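MbSHANK1 protein (Monosiga brevicollis, PDB 6X23) uses its PDZ domain to bind peptides such as that of GIRK3, and probably serves as an adaptor for synaptic-type receptors. Local coordinates at residues Leu66-Gly70 against Val71-Phe75. Sequence-based numbering, arbitrary orientation.
Sequences LELNG and VDVSF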
# COMPACT_ATOMS: atom_id res chain seq x y z
N LEU A 66 -3.27 3.53 -4.93
CA LEU A 66 -3.93 4.63 -5.61
C LEU A 66 -4.38 5.72 -4.64
O LEU A 66 -4.17 6.91 -4.90
CB LEU A 66 -5.12 4.11 -6.39
CG LEU A 66 -4.91 3.65 -7.84
CD1 LEU A 66 -3.67 2.80 -8.03
CD2 LEU A 66 -6.14 2.87 -8.28
N GLU A 67 -5.05 5.36 -3.55
CA GLU A 67 -5.55 6.35 -2.61
C GLU A 67 -5.18 5.92 -1.19
O GLU A 67 -5.22 4.74 -0.85
CB GLU A 67 -7.07 6.54 -2.68
CG GLU A 67 -7.65 6.94 -4.05
CD GLU A 67 -9.16 7.16 -3.99
OE1 GLU A 67 -9.77 6.93 -2.92
OE2 GLU A 67 -9.75 7.55 -5.03
N LEU A 68 -4.84 6.91 -0.38
CA LEU A 68 -4.53 6.75 1.03
C LEU A 68 -5.50 7.65 1.78
O LEU A 68 -5.48 8.87 1.58
CB LEU A 68 -3.08 7.15 1.29
CG LEU A 68 -2.57 7.27 2.71
CD1 LEU A 68 -2.59 5.91 3.33
CD2 LEU A 68 -1.16 7.78 2.65
N ASN A 69 -6.36 7.06 2.60
CA ASN A 69 -7.37 7.80 3.34
C ASN A 69 -8.15 8.74 2.42
O ASN A 69 -8.28 9.95 2.66
CB ASN A 69 -6.75 8.56 4.51
CG ASN A 69 -6.25 7.61 5.65
OD1 ASN A 69 -6.69 6.46 5.78
ND2 ASN A 69 -5.34 8.12 6.48
N GLY A 70 -8.64 8.19 1.33
CA GLY A 70 -9.44 8.98 0.41
C GLY A 70 -8.71 10.12 -0.24
O GLY A 70 -9.36 11.02 -0.78
N VAL A 71 -7.38 10.14 -0.20
CA VAL A 71 -6.58 11.13 -0.93
C VAL A 71 -5.88 10.41 -2.07
O VAL A 71 -5.31 9.34 -1.86
CB VAL A 71 -5.57 11.83 -0.01
CG1 VAL A 71 -4.74 12.83 -0.79
CG2 VAL A 71 -6.28 12.53 1.10
N ASP A 72 -5.92 11.00 -3.26
CA ASP A 72 -5.12 10.47 -4.37
C ASP A 72 -3.64 10.58 -4.04
O ASP A 72 -3.13 11.68 -3.81
CB ASP A 72 -5.43 11.24 -5.65
CG ASP A 72 -4.65 10.70 -6.85
OD1 ASP A 72 -3.74 9.86 -6.68
OD2 ASP A 72 -4.94 11.16 -7.97
N VAL A 73 -2.95 9.44 -4.06
CA VAL A 73 -1.53 9.40 -3.72
C VAL A 73 -0.75 8.68 -4.80
O VAL A 73 0.34 8.15 -4.55
CB VAL A 73 -1.30 8.72 -2.36
CG1 VAL A 73 -2.04 9.45 -1.25
CG2 VAL A 73 -1.70 7.24 -2.42
N SER A 74 -1.32 8.63 -6.01
CA SER A 74 -0.70 7.88 -7.10
C SER A 74 0.52 8.58 -7.70
O SER A 74 1.32 7.94 -8.37
CB SER A 74 -1.75 7.64 -8.18
OG SER A 74 -2.50 8.83 -8.39
N PHE A 75 0.68 9.87 -7.43
CA PHE A 75 1.71 10.71 -8.03
C PHE A 75 2.67 11.27 -6.98
O PHE A 75 3.23 12.35 -7.17
CB PHE A 75 1.07 11.86 -8.80
CG PHE A 75 0.38 12.86 -7.91
CD1 PHE A 75 -0.72 12.50 -7.14
CD2 PHE A 75 0.82 14.17 -7.86
CE1 PHE A 75 -1.36 13.42 -6.32
CE2 PHE A 75 0.18 15.10 -7.06
CZ PHE A 75 -0.91 14.72 -6.29
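The tight beta hairpin that joins strand 64-68 to strand 71-72 of this PDZ domain shows how a two-residue connection reverses a chain, with Leu-68 and Val-71 facing each other as the closing hydrogen-bonded pair. Asn-69 and Gly-70 form the corners of a type I' turn, both with positive phi. Leu-68 N gives a bond of 2.9 Å to Val-71 O and meets it in the carbonyl plane, whereas the return bond from Val-71 N reaches Leu-68 O from well above that carbonyl's plane. Val-71 O also draws in the CA-H of Glu-67, with 3.1 Å between Glu-67 CA and the oxygen, as expected for the neighbouring non-hydrogen-bonded pair of Glu-67 and Asp-72. On the face bearing those two acids, Glu-67 OE2 forms a salt bridge with Arg-95. In the backbone, Leu-66 and Glu-67 both pair with that arginine, a classic beta bulge. Beyond the pair, the amide of Val-73 points almost straight at Leu-66 O (2.9 Å from Val-73 N, 175° at the hydrogen). Both methyls of Val-73 lie against the same side of the backbone amide of Leu-68: CG1, placed anti to its own carbonyl carbon (chi1 -59°), lies 3.6 Å from Leu-68 CB, while CG2 sits over Leu-66 O. With an alanine here both methyls go, which would probably open a gap beside Leu-68 CB and strip the apolar cover from Leu-66 O. Leu-68 itself turns its far end between strand 91-99 and helix 78-87. An Asx turn ends the hairpin: the carboxylate of Asp-72, swung anti to its backbone nitrogen (chi1 -178°), accepts the amide of Ser-74 at OD1, 2.8 Å from Ser-74 N and nearly on the line of the C-O bond.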